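Local atomic coordinates of tyrosine--tRNA ligase, mitochondrial (Coccidioides posadasii, PDB entry 5IJX), a protein that probably attaches L-tyrosine to mitochondrial tRNA(Tyr) at the cost of ATP, the chain here comprising its class I catalytic region without the C-terminal part. Residues M88-A93 and L98-L103; S146-G151 and W162-E167. All coordinates share one frame; numbering follows the deposited sequence.

Contact 1. Residues M88-A93 and L98-L103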
HETATM    1  N   MSE A  88      19.871 -16.051  19.172  1.00 63.29           N
HETATM    2  CA  MSE A  88      21.048 -16.084  20.028  1.00 73.24           C
HETATM    3  C   MSE A  88      21.514 -14.653  20.245  1.00 79.61           C
HETATM    4  O   MSE A  88      21.637 -14.205  21.388  1.00 87.77           O
HETATM    5  CB  MSE A  88      22.170 -16.930  19.419  1.00 77.42           C
HETATM    6  CG  MSE A  88      21.892 -18.429  19.372  1.00 83.17           C
HETATM    7 SE   MSE A  88      21.402 -19.209  21.091  1.00 89.09          SE
HETATM    8  CE  MSE A  88      22.824 -18.460  22.191  1.00 83.99           C
ATOM      9  N   ILE A  89      21.734 -13.921  19.148  1.00 72.05           N
ATOM     10  CA  ILE A  89      22.140 -12.523  19.273  1.00 67.74           C
ATOM     11  C   ILE A  89      21.175 -11.788  20.194  1.00 64.94           C
ATOM     12  O   ILE A  89      21.579 -11.214  21.216  1.00 72.46           O
ATOM     13  CB  ILE A  89      22.240 -11.858  17.885  1.00 72.47           C
ATOM     14  CG1 ILE A  89      23.431 -12.448  17.117  1.00 68.30           C
ATOM     15  CG2 ILE A  89      22.368 -10.335  18.020  1.00 76.32           C
ATOM     16  CD1 ILE A  89      23.738 -11.781  15.781  1.00 56.29           C
ATOM     17  N   LEU A  90      19.879 -11.833  19.874  1.00 54.33           N
ATOM     18  CA  LEU A  90      18.888 -11.214  20.747  1.00 64.09           C
ATOM     19  C   LEU A  90      19.116 -11.635  22.191  1.00 60.28           C
ATOM     20  O   LEU A  90      19.245 -10.792  23.087  1.00 65.01           O
ATOM     21  CB  LEU A  90      17.471 -11.587  20.305  1.00 61.68           C
ATOM     22  CG  LEU A  90      16.932 -10.996  18.998  1.00 59.79           C
ATOM     23  CD1 LEU A  90      15.432 -11.226  18.918  1.00 65.40           C
ATOM     24  CD2 LEU A  90      17.246  -9.512  18.854  1.00 62.76           C
ATOM     25  N   GLY A  91      19.198 -12.944  22.426  1.00 56.06           N
ATOM     26  CA  GLY A  91      19.461 -13.463  23.752  1.00 64.52           C
ATOM     27  C   GLY A  91      20.604 -12.709  24.388  1.00 68.26           C
ATOM     28  O   GLY A  91      20.436 -12.059  25.428  1.00 64.48           O
ATOM     29  N   TRP A  92      21.771 -12.753  23.740  1.00 68.87           N
ATOM     30  CA  TRP A  92      22.916 -12.018  24.259  1.00 70.89           C
ATOM     31  C   TRP A  92      22.529 -10.572  24.529  1.00 69.72           C
ATOM     32  O   TRP A  92      22.650 -10.083  25.658  1.00 70.25           O
ATOM     33  CB  TRP A  92      24.088 -12.099  23.280  1.00 71.03           C
ATOM     34  CG  TRP A  92      24.773 -13.439  23.277  1.00 75.16           C
ATOM     35  CD1 TRP A  92      24.784 -14.356  22.265  1.00 75.65           C
ATOM     36  CD2 TRP A  92      25.541 -14.013  24.345  1.00 74.06           C
ATOM     37  NE1 TRP A  92      25.514 -15.462  22.635  1.00 65.83           N
ATOM     38  CE2 TRP A  92      25.987 -15.276  23.906  1.00 63.44           C
ATOM     39  CE3 TRP A  92      25.893 -13.581  25.627  1.00 74.21           C
ATOM     40  CZ2 TRP A  92      26.768 -16.106  24.701  1.00 66.44           C
ATOM     41  CZ3 TRP A  92      26.667 -14.412  26.416  1.00 71.11           C
ATOM     42  CH2 TRP A  92      27.095 -15.659  25.950  1.00 64.23           C
ATOM     43  N   ALA A  93      22.015  -9.887  23.505  1.00 65.26           N
ATOM     44  CA  ALA A  93      21.585  -8.505  23.676  1.00 61.42           C
ATOM     45  C   ALA A  93      20.763  -8.352  24.947  1.00 63.64           C
ATOM     46  O   ALA A  93      21.060  -7.509  25.803  1.00 65.56           O
ATOM     47  CB  ALA A  93      20.783  -8.055  22.453  1.00 62.04           C
ATOM     48  N   LEU A  98      20.491  -4.618  26.788  1.00 73.56           N
ATOM     49  CA  LEU A  98      19.929  -4.039  25.580  1.00 71.92           C
ATOM     50  C   LEU A  98      18.555  -4.636  25.314  1.00 68.67           C
ATOM     51  O   LEU A  98      18.261  -5.765  25.716  1.00 72.43           O
ATOM     52  CB  LEU A  98      20.856  -4.284  24.389  1.00 65.25           C
ATOM     53  CG  LEU A  98      22.175  -3.510  24.452  1.00 68.05           C
ATOM     54  CD1 LEU A  98      23.266  -4.211  23.663  1.00 66.65           C
ATOM     55  CD2 LEU A  98      21.977  -2.089  23.941  1.00 78.04           C
ATOM     56  N   LYS A  99      17.709  -3.861  24.642  1.00 67.19           N
ATOM     57  CA  LYS A  99      16.346  -4.297  24.378  1.00 68.52           C
ATOM     58  C   LYS A  99      16.324  -5.343  23.273  1.00 64.79           C
ATOM     59  O   LYS A  99      17.010  -5.209  22.255  1.00 63.11           O
ATOM     60  CB  LYS A  99      15.465  -3.110  23.991  1.00 72.55           C
ATOM     61  CG  LYS A  99      13.988  -3.470  23.888  1.00 72.46           C
ATOM     62  CD  LYS A  99      13.105  -2.245  23.712  1.00 71.49           C
ATOM     63  CE  LYS A  99      11.638  -2.595  23.924  1.00 75.72           C
ATOM     64  NZ  LYS A  99      10.742  -1.426  23.705  1.00 81.75           N
ATOM     65  N   ALA A 100      15.526  -6.388  23.480  1.00 65.14           N
ATOM     66  CA  ALA A 100      15.381  -7.475  22.524  1.00 59.56           C
ATOM     67  C   ALA A 100      13.913  -7.634  22.159  1.00 59.74           C
ATOM     68  O   ALA A 100      13.059  -7.782  23.042  1.00 65.76           O
ATOM     69  CB  ALA A 100      15.929  -8.786  23.090  1.00 63.10           C
ATOM     70  N   VAL A 101      13.630  -7.605  20.860  1.00 61.98           N
ATOM     71  CA  VAL A 101      12.274  -7.708  20.336  1.00 58.06           C
ATOM     72  C   VAL A 101      12.221  -8.895  19.387  1.00 62.89           C
ATOM     73  O   VAL A 101      12.875  -8.886  18.336  1.00 62.80           O
ATOM     74  CB  VAL A 101      11.841  -6.420  19.619  1.00 60.51           C
ATOM     75  CG1 VAL A 101      10.516  -6.625  18.898  1.00 65.63           C
ATOM     76  CG2 VAL A 101      11.733  -5.270  20.608  1.00 66.45           C
ATOM     77  N   PHE A 102      11.443  -9.908  19.749  1.00 67.52           N
ATOM     78  CA  PHE A 102      11.147 -11.017  18.853  1.00 59.74           C
ATOM     79  C   PHE A 102       9.854 -10.696  18.113  1.00 56.75           C
ATOM     80  O   PHE A 102       8.824 -10.449  18.745  1.00 61.35           O
ATOM     81  CB  PHE A 102      11.008 -12.326  19.631  1.00 63.98           C
ATOM     82  CG  PHE A 102      12.213 -12.679  20.458  1.00 63.92           C
ATOM     83  CD1 PHE A 102      13.123 -13.623  20.013  1.00 75.19           C
ATOM     84  CD2 PHE A 102      12.428 -12.077  21.686  1.00 66.14           C
ATOM     85  CE1 PHE A 102      14.228 -13.954  20.776  1.00 79.61           C
ATOM     86  CE2 PHE A 102      13.531 -12.404  22.451  1.00 68.35           C
ATOM     87  CZ  PHE A 102      14.432 -13.343  21.995  1.00 74.45           C
ATOM     88  N   LEU A 103       9.905 -10.698  16.783  1.00 58.72           N
ATOM     89  CA  LEU A 103       8.767 -10.310  15.959  1.00 64.04           C
ATOM     90  C   LEU A 103       8.285 -11.493  15.131  1.00 67.00           C
ATOM     91  O   LEU A 103       9.080 -12.149  14.449  1.00 69.43           O
ATOM     92  CB  LEU A 103       9.126  -9.142  15.036  1.00 71.43           C
ATOM     93  CG  LEU A 103       8.019  -8.690  14.079  1.00 73.44           C
ATOM     94  CD1 LEU A 103       6.754  -8.329  14.843  1.00 87.54           C
ATOM     95  CD2 LEU A 103       8.483  -7.510  13.244  1.00 74.12           C
TER
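In the beta-alpha-beta unit of the class I synthetase nucleotide-binding fold, helix 84-95 packs on strand 99-104, and L90 and F102 carry much of the contact. One methyl of L90, CD1, lies over a face of the F102 ring, 3.6 Å from the ring centroid and 17° off its normal, a CH-pi contact displaced toward the CD1-CE1 side of the ring. With CG beside its own backbone N (chi1 -70°), L90 reaches along the strand and past the phenyl, which travels the other way; the same methyl also meets the backbone of the strand, L90 CD1 to V101 O 3.5 Å. Nearer the turn the small side chain of A100 allows close approach, its CB 4.2 Å from L90 CB. Where the chain reverses, L98 N donates to A93 O at 3.1 Å, a bent bond with the donor above the carbonyl plane, and beside it the CB atoms of A93 and L98 touch at 4.2 Å. The short segments run nearly antiparallel, at 148°, with their axes 7.5 Å apart. L98 and L90 both also touch F68 of strand 67-72, while F37 of helix 37-43 packs against A93 and L98. On the strand's other flank V101 touches A165 and F102 touches L166, both of strand 164-168.

Contact 2. Residues S146-G151 and W162-E167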
ATOM      1  N   SER A 146      13.052 -18.588  28.881  1.00 91.61           N
ATOM      2  CA  SER A 146      14.161 -19.531  28.815  1.00 88.89           C
ATOM      3  C   SER A 146      15.496 -18.800  28.743  1.00 86.80           C
ATOM      4  O   SER A 146      16.456 -19.180  29.422  1.00 82.40           O
ATOM      5  CB  SER A 146      13.986 -20.461  27.615  1.00 86.90           C
ATOM      6  OG  SER A 146      15.025 -21.422  27.561  1.00 95.33           O
ATOM      7  N   PHE A 147      15.578 -17.744  27.928  1.00 88.60           N
ATOM      8  CA  PHE A 147      16.805 -16.954  27.874  1.00 87.13           C
ATOM      9  C   PHE A 147      17.086 -16.266  29.200  1.00 90.54           C
ATOM     10  O   PHE A 147      18.252 -16.041  29.546  1.00 84.44           O
ATOM     11  CB  PHE A 147      16.726 -15.912  26.760  1.00 82.21           C
ATOM     12  CG  PHE A 147      17.299 -16.373  25.452  1.00 82.67           C
ATOM     13  CD1 PHE A 147      18.653 -16.640  25.330  1.00 81.86           C
ATOM     14  CD2 PHE A 147      16.488 -16.514  24.340  1.00 72.89           C
ATOM     15  CE1 PHE A 147      19.183 -17.058  24.126  1.00 81.11           C
ATOM     16  CE2 PHE A 147      17.011 -16.929  23.134  1.00 69.23           C
ATOM     17  CZ  PHE A 147      18.360 -17.201  23.025  1.00 77.74           C
ATOM     18  N   GLU A 148      16.041 -15.910  29.950  1.00 96.30           N
ATOM     19  CA  GLU A 148      16.261 -15.312  31.264  1.00 86.94           C
ATOM     20  C   GLU A 148      16.869 -16.330  32.227  1.00 90.49           C
ATOM     21  O   GLU A 148      17.904 -16.069  32.852  1.00 88.17           O
ATOM     22  CB  GLU A 148      14.947 -14.750  31.813  1.00 84.68           C
ATOM     23  CG  GLU A 148      15.090 -13.962  33.108  1.00 85.81           C
ATOM     24  CD  GLU A 148      13.780 -13.337  33.558  1.00 89.02           C
ATOM     25  OE1 GLU A 148      13.019 -12.859  32.690  1.00 88.06           O
ATOM     26  OE2 GLU A 148      13.506 -13.330  34.778  1.00 96.26           O
ATOM     27  N   LYS A 149      16.245 -17.505  32.346  1.00 98.02           N
ATOM     28  CA  LYS A 149      16.764 -18.580  33.186  1.00 93.27           C
ATOM     29  C   LYS A 149      18.190 -18.940  32.790  1.00 85.91           C
ATOM     30  O   LYS A 149      19.136 -18.728  33.557  1.00 92.50           O
ATOM     31  CB  LYS A 149      15.871 -19.821  33.083  1.00 95.09           C
ATOM     32  CG  LYS A 149      14.450 -19.623  33.592  1.00 90.34           C
ATOM     33  CD  LYS A 149      13.564 -20.820  33.268  1.00 82.57           C
ATOM     34  N   TYR A 150      18.337 -19.499  31.588  1.00 86.24           N
ATOM     35  CA  TYR A 150      19.647 -19.879  31.070  1.00 92.54           C
ATOM     36  C   TYR A 150      20.665 -18.758  31.219  1.00 95.53           C
ATOM     37  O   TYR A 150      21.852 -19.020  31.441  1.00103.29           O
ATOM     38  CB  TYR A 150      19.500 -20.280  29.601  1.00 90.94           C
ATOM     39  CG  TYR A 150      20.733 -20.873  28.958  1.00 84.69           C
ATOM     40  CD1 TYR A 150      21.219 -22.113  29.350  1.00 84.89           C
ATOM     41  CD2 TYR A 150      21.389 -20.207  27.931  1.00 81.15           C
ATOM     42  CE1 TYR A 150      22.336 -22.664  28.751  1.00 87.98           C
ATOM     43  CE2 TYR A 150      22.502 -20.749  27.325  1.00 84.73           C
ATOM     44  CZ  TYR A 150      22.974 -21.975  27.737  1.00 91.16           C
ATOM     45  OH  TYR A 150      24.089 -22.512  27.133  1.00 90.43           O
ATOM     46  N   GLY A 151      20.223 -17.505  31.104  1.00 93.34           N
ATOM     47  CA  GLY A 151      21.149 -16.391  31.238  1.00 88.92           C
ATOM     48  C   GLY A 151      21.635 -16.209  32.663  1.00 90.65           C
ATOM     49  O   GLY A 151      22.838 -16.091  32.911  1.00 79.09           O
ATOM     50  N   TRP A 162      16.718  -4.385  32.037  1.00 79.85           N
ATOM     51  CA  TRP A 162      16.540  -5.405  31.015  1.00 76.44           C
ATOM     52  C   TRP A 162      15.164  -5.275  30.378  1.00 71.85           C
ATOM     53  O   TRP A 162      14.156  -5.094  31.067  1.00 81.76           O
ATOM     54  CB  TRP A 162      16.708  -6.800  31.615  1.00 79.36           C
ATOM     55  CG  TRP A 162      18.124  -7.142  31.967  1.00 78.93           C
ATOM     56  CD1 TRP A 162      19.166  -6.272  32.121  1.00 76.66           C
ATOM     57  CD2 TRP A 162      18.656  -8.451  32.201  1.00 77.99           C
ATOM     58  NE1 TRP A 162      20.313  -6.960  32.440  1.00 81.49           N
ATOM     59  CE2 TRP A 162      20.025  -8.299  32.494  1.00 76.09           C
ATOM     60  CE3 TRP A 162      18.106  -9.736  32.190  1.00 72.93           C
ATOM     61  CZ2 TRP A 162      20.853  -9.383  32.774  1.00 78.90           C
ATOM     62  CZ3 TRP A 162      18.929 -10.812  32.470  1.00 72.40           C
ATOM     63  CH2 TRP A 162      20.288 -10.629  32.758  1.00 75.77           C
ATOM     64  N   ARG A 163      15.126  -5.369  29.051  1.00 66.35           N
ATOM     65  CA  ARG A 163      13.897  -5.198  28.291  1.00 72.66           C
ATOM     66  C   ARG A 163      13.743  -6.359  27.323  1.00 76.25           C
ATOM     67  O   ARG A 163      14.689  -6.718  26.613  1.00 64.98           O
ATOM     68  CB  ARG A 163      13.895  -3.864  27.535  1.00 75.78           C
ATOM     69  CG  ARG A 163      13.926  -2.639  28.438  1.00 83.99           C
ATOM     70  CD  ARG A 163      12.557  -2.330  29.020  1.00 91.44           C
ATOM     71  NE  ARG A 163      12.532  -1.032  29.692  1.00 99.85           N
ATOM     72  CZ  ARG A 163      12.774  -0.841  30.986  1.00 94.55           C
ATOM     73  NH1 ARG A 163      13.061  -1.863  31.780  1.00 87.95           N
ATOM     74  NH2 ARG A 163      12.725   0.385  31.491  1.00 92.83           N
ATOM     75  N   ARG A 164      12.546  -6.936  27.297  1.00 76.59           N
ATOM     76  CA  ARG A 164      12.232  -8.087  26.468  1.00 67.01           C
ATOM     77  C   ARG A 164      10.844  -7.874  25.889  1.00 66.19           C
ATOM     78  O   ARG A 164       9.962  -7.345  26.572  1.00 59.96           O
ATOM     79  CB  ARG A 164      12.272  -9.379  27.291  1.00 78.90           C
ATOM     80  CG  ARG A 164      12.901 -10.566  26.603  1.00 78.14           C
ATOM     81  CD  ARG A 164      12.990 -11.730  27.575  1.00 84.75           C
ATOM     82  NE  ARG A 164      11.671 -12.249  27.930  1.00 87.35           N
ATOM     83  CZ  ARG A 164      11.410 -12.953  29.027  1.00 97.41           C
ATOM     84  NH1 ARG A 164      12.374 -13.224  29.898  1.00104.74           N
ATOM     85  NH2 ARG A 164      10.178 -13.384  29.259  1.00102.73           N
ATOM     86  N   ALA A 165      10.646  -8.274  24.637  1.00 64.94           N
ATOM     87  CA  ALA A 165       9.348  -8.059  24.016  1.00 60.82           C
ATOM     88  C   ALA A 165       9.080  -9.109  22.952  1.00 61.36           C
ATOM     89  O   ALA A 165       9.991  -9.527  22.231  1.00 63.06           O
ATOM     90  CB  ALA A 165       9.257  -6.661  23.398  1.00 61.85           C
ATOM     91  N   LEU A 166       7.816  -9.522  22.865  1.00 58.96           N
ATOM     92  CA  LEU A 166       7.322 -10.397  21.807  1.00 63.04           C
ATOM     93  C   LEU A 166       6.186  -9.669  21.101  1.00 69.53           C
ATOM     94  O   LEU A 166       5.186  -9.316  21.733  1.00 72.59           O
ATOM     95  CB  LEU A 166       6.848 -11.738  22.374  1.00 55.58           C
ATOM     96  CG  LEU A 166       6.231 -12.732  21.384  1.00 54.04           C
ATOM     97  CD1 LEU A 166       7.196 -13.067  20.258  1.00 56.88           C
ATOM     98  CD2 LEU A 166       5.801 -14.003  22.102  1.00 62.06           C
ATOM     99  N   GLU A 167       6.350  -9.437  19.799  1.00 66.01           N
ATOM    100  CA  GLU A 167       5.404  -8.666  19.008  1.00 68.84           C
ATOM    101  C   GLU A 167       4.975  -9.474  17.792  1.00 68.49           C
ATOM    102  O   GLU A 167       5.666 -10.396  17.356  1.00 65.98           O
ATOM    103  CB  GLU A 167       6.008  -7.328  18.546  1.00 70.28           C
ATOM    104  CG  GLU A 167       5.717  -6.152  19.465  1.00 77.33           C
ATOM    105  CD  GLU A 167       4.255  -5.736  19.439  1.00 96.02           C
ATOM    106  OE1 GLU A 167       3.432  -6.467  18.845  1.00 90.60           O
ATOM    107  OE2 GLU A 167       3.929  -4.672  20.009  1.00104.62           O
TER
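E148 and R164 meet in a salt bridge that ties helix 126-154 to strand 164-168, an outermost strand of the parallel part of the class I synthetase sheet. The bridge is the close part of a small contact: E148 OE1 stands 2.9 Å from R164 NH1, and the carboxylate and guanidinium planes are turned 45° apart, with OE1 approaching the guanidinium obliquely. The two side chains cross at about a right angle. E148 is extended, CG anti to the backbone N (chi1 -173°), and the turn of its carboxylate at the end brings OE1 to R164 NH1; R164 bends at chi3 (68°), and its NH1, at the far end of the side chain, meets OE1. A weak hydrogen bond from Y94 of helix 84-95 adds a second partner to E148 OE1, and R164 also packs on Y94, so this tyrosine attends both charged residues. Beyond the bridge the segments stand apart: even their nearest CA atoms, those of E148 and R164, are 9.6 Å from each other. The pair lies toward the surface, both residues being partly exposed, and solvent there would be expected to weaken the attraction of the charges. W162 is buried, yet its CZ3 comes no nearer than 5.0 Å to E148 CG; its ring packs instead edge-to-face on Y94. Besides the carboxylate, NH1 of R164 also touches the aliphatic root of its partner, 3.6 Å from E148 CB.

Contact 1 closes before contact 2 opens, so the two follow in series along the chain, and their centres lie 8 Å apart. They share one sheet: strands 99-104 and 164-168 are parallel neighbours, joined among other bonds through F102, whose N and O probably bond to A165 O and E167 N, each at 2.9 Å. Helix 126-154 leads on from the first strand toward the second. Contact 1 is buried near the middle of the chain, whereas contact 2 lies at the surface beside 164-168, an outermost strand of the sheet. Only contact 1 holds a residue of the tyrosine pocket, L103, which also packs against E167 of the neighbouring strand; the shared sheet thus connects the substrate site with the edge of the catalytic fold.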